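Local coordinates for B-agarase (Agarivorans gilvus, PDB 5Z6P), which probably hydrolyses beta-1,4 linkages of agarose as a beta-agarase of glycoside hydrolase family 50, at residues A150-Y153 against R158-P161; Q242-V247 against Q403-A408; W366-N371 against E376-M381. All coordinates share one frame; numbering follows the deposited sequence.

Contact 1 of 3, residues A150-Y153 against R158-P161; sequences ACNY and RSNP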
loop_
_atom_site.group_PDB
_atom_site.type_symbol
_atom_site.label_atom_id
_atom_site.label_comp_id
_atom_site.label_asym_id
_atom_site.label_seq_id
_atom_site.Cartn_x
_atom_site.Cartn_y
_atom_site.Cartn_z
ATOM N N ALA A 150 11.334 21.031 3.384
ATOM C CA ALA A 150 12.397 20.062 3.175
ATOM C C ALA A 150 12.220 19.334 1.851
ATOM O O ALA A 150 11.099 19.087 1.431
ATOM C CB ALA A 150 12.428 19.072 4.320
ATOM N N CYS A 151 13.323 18.981 1.200
ATOM C CA CYS A 151 13.256 18.265 -0.069
ATOM C C CYS A 151 12.543 16.922 0.084
ATOM O O CYS A 151 12.616 16.293 1.134
ATOM C CB CYS A 151 14.652 18.058 -0.662
ATOM S SG CYS A 151 15.706 16.804 0.129
ATOM N N ASN A 152 11.848 16.502 -0.967
ATOM C CA ASN A 152 11.116 15.240 -0.961
ATOM C C ASN A 152 10.554 14.928 -2.343
ATOM O O ASN A 152 10.359 15.835 -3.147
ATOM C CB ASN A 152 9.977 15.290 0.053
ATOM C CG ASN A 152 8.864 16.216 -0.380
ATOM O OD1 ASN A 152 7.928 15.798 -1.050
ATOM N ND2 ASN A 152 8.963 17.483 -0.009
ATOM N N TYR A 153 10.278 13.653 -2.604
ATOM C CA TYR A 153 9.633 13.234 -3.848
ATOM C C TYR A 153 8.225 12.675 -3.596
ATOM O O TYR A 153 7.732 11.820 -4.337
ATOM C CB TYR A 153 10.472 12.184 -4.572
ATOM C CG TYR A 153 11.765 12.689 -5.159
ATOM C CD1 TYR A 153 11.813 13.194 -6.451
ATOM C CD2 TYR A 153 12.942 12.639 -4.433
ATOM C CE1 TYR A 153 13.000 13.645 -6.996
ATOM C CE2 TYR A 153 14.132 13.082 -4.968
ATOM C CZ TYR A 153 14.155 13.586 -6.249
ATOM O OH TYR A 153 15.341 14.038 -6.784
ATOM N N ARG A 158 4.425 19.400 -6.388
ATOM C CA ARG A 158 4.984 20.332 -5.413
ATOM C C ARG A 158 6.184 19.723 -4.667
ATOM O O ARG A 158 6.609 20.234 -3.646
ATOM C CB ARG A 158 3.909 20.783 -4.425
ATOM C CG ARG A 158 2.854 21.676 -5.051
ATOM C CD ARG A 158 2.086 22.444 -3.996
ATOM N NE ARG A 158 2.987 23.125 -3.072
ATOM C CZ ARG A 158 2.607 24.050 -2.197
ATOM N NH1 ARG A 158 1.331 24.409 -2.123
ATOM N NH2 ARG A 158 3.500 24.613 -1.397
ATOM N N SER A 159 6.723 18.629 -5.186
ATOM C CA SER A 159 7.953 18.082 -4.647
ATOM C C SER A 159 9.109 19.065 -4.836
ATOM O O SER A 159 9.129 19.852 -5.780
ATOM C CB SER A 159 8.286 16.747 -5.312
ATOM O OG SER A 159 7.299 15.775 -5.045
ATOM N N ASN A 160 10.063 19.028 -3.918
ATOM C CA ASN A 160 11.331 19.698 -4.124
ATOM C C ASN A 160 12.397 18.619 -4.121
ATOM O O ASN A 160 12.733 18.095 -3.076
ATOM C CB ASN A 160 11.615 20.742 -3.039
ATOM C CG ASN A 160 10.366 21.454 -2.558
ATOM O OD1 ASN A 160 9.878 22.388 -3.196
ATOM N ND2 ASN A 160 9.860 21.037 -1.405
ATOM N N PRO A 161 12.919 18.269 -5.297
ATOM C CA PRO A 161 13.786 17.096 -5.405
ATOM C C PRO A 161 14.986 17.128 -4.461
ATOM O O PRO A 161 15.639 18.154 -4.322
ATOM C CB PRO A 161 14.240 17.132 -6.868
ATOM C CG PRO A 161 14.018 18.510 -7.304
ATOM C CD PRO A 161 12.791 18.960 -6.586
HETATM O O HOH W 1 7.145 19.639 -1.028
HETATM O O HOH W 2 7.229 13.516 -6.995
#

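Contact 2 of 3, residues Q242-V247 against Q403-A408; sequences QELAEV and QRKYGA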
loop_
_atom_site.group_PDB
_atom_site.type_symbol
_atom_site.label_atom_id
_atom_site.label_comp_id
_atom_site.label_asym_id
_atom_site.label_seq_id
_atom_site.Cartn_x
_atom_site.Cartn_y
_atom_site.Cartn_z
ATOM N N GLN A 242 14.296 -0.196 -31.847
ATOM C CA GLN A 242 14.886 -1.403 -32.402
ATOM C C GLN A 242 15.168 -2.414 -31.302
ATOM O O GLN A 242 14.827 -3.590 -31.434
ATOM C CB GLN A 242 16.172 -1.083 -33.173
ATOM C CG GLN A 242 16.820 -2.295 -33.831
ATOM C CD GLN A 242 15.838 -3.146 -34.632
ATOM O OE1 GLN A 242 14.924 -2.629 -35.271
ATOM N NE2 GLN A 242 16.030 -4.460 -34.597
ATOM N N GLU A 243 15.792 -1.949 -30.224
ATOM C CA GLU A 243 16.043 -2.799 -29.069
ATOM C C GLU A 243 14.716 -3.220 -28.453
ATOM O O GLU A 243 14.543 -4.364 -28.046
ATOM C CB GLU A 243 16.921 -2.098 -28.026
ATOM C CG GLU A 243 17.479 -3.085 -27.000
ATOM C CD GLU A 243 18.265 -2.441 -25.882
ATOM O OE1 GLU A 243 19.035 -3.159 -25.222
ATOM O OE2 GLU A 243 18.122 -1.234 -25.643
ATOM N N LEU A 244 13.767 -2.292 -28.415
ATOM C CA LEU A 244 12.421 -2.617 -27.978
ATOM C C LEU A 244 11.835 -3.782 -28.789
ATOM O O LEU A 244 11.231 -4.679 -28.217
ATOM C CB LEU A 244 11.520 -1.383 -28.067
ATOM C CG LEU A 244 10.068 -1.515 -27.611
ATOM C CD1 LEU A 244 10.013 -2.103 -26.209
ATOM C CD2 LEU A 244 9.398 -0.169 -27.656
ATOM N N ALA A 245 12.046 -3.798 -30.103
ATOM C CA ALA A 245 11.485 -4.869 -30.932
ATOM C C ALA A 245 12.212 -6.198 -30.753
ATOM O O ALA A 245 11.594 -7.248 -30.827
ATOM C CB ALA A 245 11.489 -4.471 -32.402
ATOM N N GLU A 246 13.522 -6.139 -30.538
ATOM C CA GLU A 246 14.335 -7.324 -30.267
ATOM C C GLU A 246 13.904 -8.027 -28.982
ATOM O O GLU A 246 13.703 -9.241 -28.947
ATOM C CB GLU A 246 15.811 -6.943 -30.140
ATOM C CG GLU A 246 16.562 -6.707 -31.445
ATOM C CD GLU A 246 17.984 -6.209 -31.203
ATOM O OE1 GLU A 246 18.697 -6.815 -30.370
ATOM O OE2 GLU A 246 18.390 -5.211 -31.839
ATOM N N VAL A 247 13.803 -7.237 -27.922
ATOM C CA VAL A 247 13.449 -7.735 -26.610
ATOM C C VAL A 247 12.040 -8.303 -26.632
ATOM O O VAL A 247 11.783 -9.383 -26.101
ATOM C CB VAL A 247 13.595 -6.625 -25.554
ATOM C CG1 VAL A 247 12.933 -7.024 -24.241
ATOM C CG2 VAL A 247 15.076 -6.309 -25.349
ATOM N N GLN A 403 1.887 0.614 -28.093
ATOM C CA GLN A 403 1.699 0.881 -29.512
ATOM C C GLN A 403 3.017 0.707 -30.288
ATOM O O GLN A 403 3.030 0.102 -31.358
ATOM C CB GLN A 403 1.125 2.283 -29.735
ATOM C CG GLN A 403 0.821 2.560 -31.194
ATOM C CD GLN A 403 0.013 3.812 -31.407
ATOM O OE1 GLN A 403 -0.378 4.485 -30.457
ATOM N NE2 GLN A 403 -0.244 4.134 -32.668
ATOM N N ARG A 404 4.107 1.220 -29.729
ATOM C CA ARG A 404 5.441 1.014 -30.284
ATOM C C ARG A 404 5.754 -0.465 -30.455
ATOM O O ARG A 404 6.291 -0.878 -31.477
ATOM C CB ARG A 404 6.506 1.654 -29.393
ATOM C CG ARG A 404 6.531 3.179 -29.433
ATOM C CD ARG A 404 7.550 3.700 -28.455
ATOM N NE ARG A 404 7.842 5.105 -28.665
ATOM C CZ ARG A 404 7.881 6.012 -27.697
ATOM N NH1 ARG A 404 7.626 5.664 -26.442
ATOM N NH2 ARG A 404 8.165 7.274 -27.984
ATOM N N LYS A 405 5.397 -1.259 -29.451
ATOM C CA LYS A 405 5.729 -2.683 -29.450
ATOM C C LYS A 405 4.879 -3.521 -30.395
ATOM O O LYS A 405 5.382 -4.430 -31.047
ATOM C CB LYS A 405 5.595 -3.263 -28.041
ATOM C CG LYS A 405 6.718 -2.889 -27.096
ATOM C CD LYS A 405 6.544 -3.544 -25.736
ATOM C CE LYS A 405 6.237 -5.026 -25.868
ATOM N NZ LYS A 405 6.567 -5.748 -24.606
ATOM N N TYR A 406 3.589 -3.215 -30.447
ATOM C CA TYR A 406 2.617 -4.119 -31.037
ATOM C C TYR A 406 1.748 -3.512 -32.140
ATOM O O TYR A 406 0.948 -4.216 -32.747
ATOM C CB TYR A 406 1.659 -4.647 -29.960
ATOM C CG TYR A 406 2.242 -5.483 -28.850
ATOM C CD1 TYR A 406 3.191 -6.473 -29.092
ATOM C CD2 TYR A 406 1.807 -5.300 -27.547
ATOM C CE1 TYR A 406 3.698 -7.229 -28.063
ATOM C CE2 TYR A 406 2.304 -6.053 -26.519
ATOM C CZ TYR A 406 3.243 -7.010 -26.771
ATOM O OH TYR A 406 3.712 -7.733 -25.715
ATOM N N GLY A 407 1.858 -2.210 -32.367
ATOM C CA GLY A 407 0.869 -1.528 -33.186
ATOM C C GLY A 407 1.287 -1.175 -34.599
ATOM O O GLY A 407 0.655 -0.342 -35.242
ATOM N N ALA A 408 2.354 -1.798 -35.082
ATOM C CA ALA A 408 2.802 -1.568 -36.449
ATOM C C ALA A 408 1.696 -1.914 -37.447
ATOM O O ALA A 408 1.013 -2.929 -37.296
ATOM C CB ALA A 408 4.046 -2.377 -36.733
#

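Contact 3 of 3, residues W366-N371 against E376-M381; sequences WLPDYN and EHYGYM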
loop_
_atom_site.group_PDB
_atom_site.type_symbol
_atom_site.label_atom_id
_atom_site.label_comp_id
_atom_site.label_asym_id
_atom_site.label_seq_id
_atom_site.Cartn_x
_atom_site.Cartn_y
_atom_site.Cartn_z
ATOM N N TRP A 366 10.893 13.958 -24.437
ATOM C CA TRP A 366 9.950 13.805 -25.537
ATOM C C TRP A 366 8.498 13.689 -25.088
ATOM O O TRP A 366 8.159 12.910 -24.199
ATOM C CB TRP A 366 10.304 12.585 -26.375
ATOM C CG TRP A 366 9.343 12.316 -27.488
ATOM C CD1 TRP A 366 9.382 12.843 -28.748
ATOM C CD2 TRP A 366 8.208 11.439 -27.458
ATOM N NE1 TRP A 366 8.340 12.356 -29.496
ATOM C CE2 TRP A 366 7.603 11.493 -28.728
ATOM C CE3 TRP A 366 7.635 10.621 -26.475
ATOM C CZ2 TRP A 366 6.461 10.759 -29.043
ATOM C CZ3 TRP A 366 6.511 9.895 -26.793
ATOM C CH2 TRP A 366 5.934 9.971 -28.069
ATOM N N LEU A 367 7.655 14.504 -25.711
ATOM C CA LEU A 367 6.218 14.324 -25.689
ATOM C C LEU A 367 5.767 14.481 -27.138
ATOM O O LEU A 367 6.329 15.287 -27.869
ATOM C CB LEU A 367 5.543 15.328 -24.753
ATOM C CG LEU A 367 5.726 14.967 -23.273
ATOM C CD1 LEU A 367 5.288 16.092 -22.378
ATOM C CD2 LEU A 367 4.965 13.704 -22.956
ATOM N N PRO A 368 4.777 13.692 -27.570
ATOM C CA PRO A 368 4.433 13.725 -28.993
ATOM C C PRO A 368 3.781 15.035 -29.437
ATOM O O PRO A 368 3.039 15.650 -28.671
ATOM C CB PRO A 368 3.445 12.569 -29.142
ATOM C CG PRO A 368 2.820 12.432 -27.770
ATOM C CD PRO A 368 3.948 12.734 -26.815
ATOM N N ASP A 369 4.094 15.449 -30.662
ATOM C CA ASP A 369 3.311 16.459 -31.358
ATOM C C ASP A 369 1.861 16.019 -31.382
ATOM O O ASP A 369 1.575 14.830 -31.410
ATOM C CB ASP A 369 3.817 16.669 -32.789
ATOM C CG ASP A 369 5.216 17.236 -32.835
ATOM O OD1 ASP A 369 5.669 17.805 -31.817
ATOM O OD2 ASP A 369 5.862 17.123 -33.898
ATOM N N TYR A 370 0.940 16.968 -31.385
ATOM C CA TYR A 370 -0.465 16.609 -31.283
ATOM C C TYR A 370 -0.985 15.945 -32.551
ATOM O O TYR A 370 -2.073 15.382 -32.544
ATOM C CB TYR A 370 -1.296 17.840 -30.929
ATOM C CG TYR A 370 -1.013 18.363 -29.530
ATOM C CD1 TYR A 370 -1.431 17.658 -28.410
ATOM C CD2 TYR A 370 -0.335 19.558 -29.331
ATOM C CE1 TYR A 370 -1.175 18.123 -27.141
ATOM C CE2 TYR A 370 -0.079 20.034 -28.050
ATOM C CZ TYR A 370 -0.502 19.309 -26.961
ATOM O OH TYR A 370 -0.254 19.763 -25.682
ATOM N N ASN A 371 -0.203 16.004 -33.632
ATOM C CA ASN A 371 -0.537 15.277 -34.861
ATOM C C ASN A 371 0.181 13.925 -34.969
ATOM O O ASN A 371 -0.004 13.187 -35.934
ATOM C CB ASN A 371 -0.239 16.135 -36.106
ATOM C CG ASN A 371 1.184 16.688 -36.135
ATOM O OD1 ASN A 371 2.138 16.034 -35.720
ATOM N ND2 ASN A 371 1.324 17.915 -36.633
ATOM N N GLU A 376 -2.345 9.962 -29.243
ATOM C CA GLU A 376 -3.509 9.220 -28.793
ATOM C C GLU A 376 -3.504 8.972 -27.284
ATOM O O GLU A 376 -4.548 8.771 -26.670
ATOM C CB GLU A 376 -3.574 7.881 -29.536
ATOM C CG GLU A 376 -4.733 6.994 -29.154
ATOM C CD GLU A 376 -6.070 7.559 -29.613
ATOM O OE1 GLU A 376 -6.086 8.302 -30.611
ATOM O OE2 GLU A 376 -7.098 7.262 -28.975
ATOM N N HIS A 377 -2.318 8.971 -26.687
ATOM C CA HIS A 377 -2.187 8.589 -25.296
ATOM C C HIS A 377 -2.123 9.784 -24.366
ATOM O O HIS A 377 -1.854 9.625 -23.183
ATOM C CB HIS A 377 -0.962 7.686 -25.131
ATOM C CG HIS A 377 -0.916 6.600 -26.155
ATOM N ND1 HIS A 377 -1.851 5.593 -26.205
ATOM C CD2 HIS A 377 -0.110 6.421 -27.224
ATOM C CE1 HIS A 377 -1.599 4.814 -27.237
ATOM N NE2 HIS A 377 -0.545 5.296 -27.872
ATOM N N TYR A 378 -2.377 10.977 -24.898
ATOM C CA TYR A 378 -2.659 12.116 -24.043
ATOM C C TYR A 378 -3.995 11.875 -23.329
ATOM O O TYR A 378 -4.862 11.184 -23.834
ATOM C CB TYR A 378 -2.713 13.433 -24.837
ATOM C CG TYR A 378 -1.362 14.016 -25.184
ATOM C CD1 TYR A 378 -0.493 14.420 -24.188
ATOM C CD2 TYR A 378 -0.966 14.186 -26.513
ATOM C CE1 TYR A 378 0.731 14.958 -24.486
ATOM C CE2 TYR A 378 0.267 14.725 -26.823
ATOM C CZ TYR A 378 1.111 15.110 -25.803
ATOM O OH TYR A 378 2.335 15.653 -26.074
ATOM N N GLY A 379 -4.136 12.441 -22.142
ATOM C CA GLY A 379 -5.389 12.420 -21.414
ATOM C C GLY A 379 -5.498 13.733 -20.670
ATOM O O GLY A 379 -4.657 14.616 -20.848
ATOM N N TYR A 380 -6.517 13.857 -19.828
ATOM C CA TYR A 380 -6.757 15.089 -19.098
ATOM C C TYR A 380 -7.388 14.812 -17.739
ATOM O O TYR A 380 -8.333 14.039 -17.619
ATOM C CB TYR A 380 -7.651 16.024 -19.922
ATOM C CG TYR A 380 -8.081 17.284 -19.212
ATOM C CD1 TYR A 380 -7.186 18.323 -18.994
ATOM C CD2 TYR A 380 -9.386 17.444 -18.770
ATOM C CE1 TYR A 380 -7.581 19.486 -18.351
ATOM C CE2 TYR A 380 -9.787 18.606 -18.127
ATOM C CZ TYR A 380 -8.875 19.622 -17.924
ATOM O OH TYR A 380 -9.253 20.774 -17.281
ATOM N N MET A 381 -6.871 15.432 -16.716
ATOM C CA MET A 381 -7.363 15.274 -15.364
ATOM C C MET A 381 -7.940 16.586 -14.898
ATOM O O MET A 381 -7.380 17.598 -15.145
ATOM C CB MET A 381 -6.243 14.765 -14.417
ATOM C CG MET A 381 -5.966 15.567 -13.135
ATOM S SD MET A 381 -4.831 14.988 -11.854
ATOM C CE MET A 381 -4.218 16.539 -11.299
#

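Contact 1 of 3, residues A150-Y153 against R158-P161
Pro161 lies across the phenol of Tyr153, its CA 4.0 Å from the centroid of the Tyr153 ring and 28° off the normal, a CH-pi contact over the face. At the hydroxyl end of the ring, Pro161 CB is 3.3 Å from Tyr153 OH. The two segments are joined beside this by a backbone hydrogen bond from Asn152 N to Asn160 O (2.8 Å), with the donor tilted 32° from the carbonyl plane, while Ser159 CB packs on the carbonyl oxygen of Asn152. The side chain of Asn152 folds back on its own segment: with CG between its backbone N and carbonyl carbon (chi1 70°), ND2 gives a nearly straight, in-plane bond to Ala150 O (3.0 Å). A water accepts from the same ND2 and donates to Arg158 O, spanning the segments. The next shell fixes the polar ends: Asn152 OD1 is bonded to Ser155 OG and Ala154 N, Ser159 OG to Gly156 O, Asn160 ND2 to Gly148 O and Tyr153 OH to Cys162 O. Phe679, much later in the chain, stacks on the Tyr153 ring. The whole is an irregular loop of the agarase CBM-like domain between strands 135-140 and 168-174, closed by the Cys151–Cys162 disulfide.

Contact 2 of 3, residues Q242-V247 against Q403-A408
Leu244 reaches from its helix into the angle between Arg404 and Lys405, crossing both side chains at about a right angle. Its CG stands anti to the backbone N (chi1 -178°), which carries the isopropyl fork outward. CD1 and CG lie on the aliphatic stem of the lysine, Leu244 CD1 3.5 Å from Lys405 CG, while CD2 lies between that carbon and Arg404 CB, 3.8 Å from the latter. The contact is therefore entirely apolar, made with CB of Arg404 and CG and CD of Lys405, and it is small, burying 132 Å² in all. Beyond CB the extended arginine leads away from Leu244, and its NH1 is bonded to Arg225 O and Asn401 OD1. Lys405 instead bends at chi3 (48°) and sends NZ to a salt bridge with Asp741. Within its own helix, Lys405 CB sits 4.0 Å above the plane of the next residue's ring, Tyr406, over its centre. Ile238 also touches Leu244, just ahead of helix 241-255. That helix meets the C-terminal end of helix 397-406, where Gly407 is the first residue to leave helical geometry; Thr248, one turn beyond Leu244, touches both Lys405 and Tyr406, and Tyr406 packs in addition on helix 413-428.

Contact 3 of 3, residues W366-N371 against E376-M381
Strand 378-384 is an outermost strand of a three-stranded antiparallel sheet, and this contact is where the loop leading up to it folds back over its first residue. Tyr378 carries the meeting. Its CG stands anti to the carbonyl carbon, beside the backbone N (chi1 -79°), which sends the ring out to Pro368, and its hydroxyl donates to the carbonyl oxygen there, 2.7 Å from Tyr378 OH to Pro368 O. The hydroxyl lies in the carbonyl plane, on a lone pair, with a C=O...O angle of 139°, and Pro368 O in turn lies at the edge of the phenol. The proline and the tyrosine come at each other from opposite directions, and the pyrrolidine packs on the hydroxyl end of the ring: Pro368 CG is 3.6 Å from Tyr378 CE2, and Pro368 CD is 3.4 Å from Tyr378 OH. Leu367 adds its CB, 3.5 Å from the same Tyr378 OH. Tyr370 comes from a different direction, its side chain crossing that of Tyr378 at about a right angle. Tyr370 CE1 lies over one face of the Tyr378 ring, displaced toward the rim and 3.7 Å from Tyr378 CE2. With the planes inclined at 36° and the centroids 5.1 Å apart, the two rings form an oblique aromatic pair. The Tyr370 hydroxyl is held by Glu393 on the adjoining strand. Strand 388-395 runs alongside, pairing through backbone bonds of Gly379 with Thr394 and Met381 with Gly392, and its Tyr395 meets Tyr378 edge-to-face and touches Pro368. Beyond lie strand 315-325, where Thr317 touches Leu367, and helix 397-406, against which Leu367 and Trp366 pack through Phe397 and Arg404.

In the fold
Contacts 2 and 3 are direct neighbours, with centres 19 Å apart, and helix 397-406 joins them. Gln403 OE1 lies 2.7 Å from His377 NE2, a probable hydrogen bond, and Arg404 NH2 packs 3.3 Å from Trp366 CZ3, so one of the two residues that receive Leu244 in contact 2 also packs on Trp366 at the start of segment 366-371. In sequence, contact 3 falls wholly between the two segments of contact 2. Contact 1 stands apart, in the agarase CBM-like domain: its centre is 26 Å from that of contact 3 and 35 Å from that of contact 2, with nearest atoms about 10 and 22 Å away.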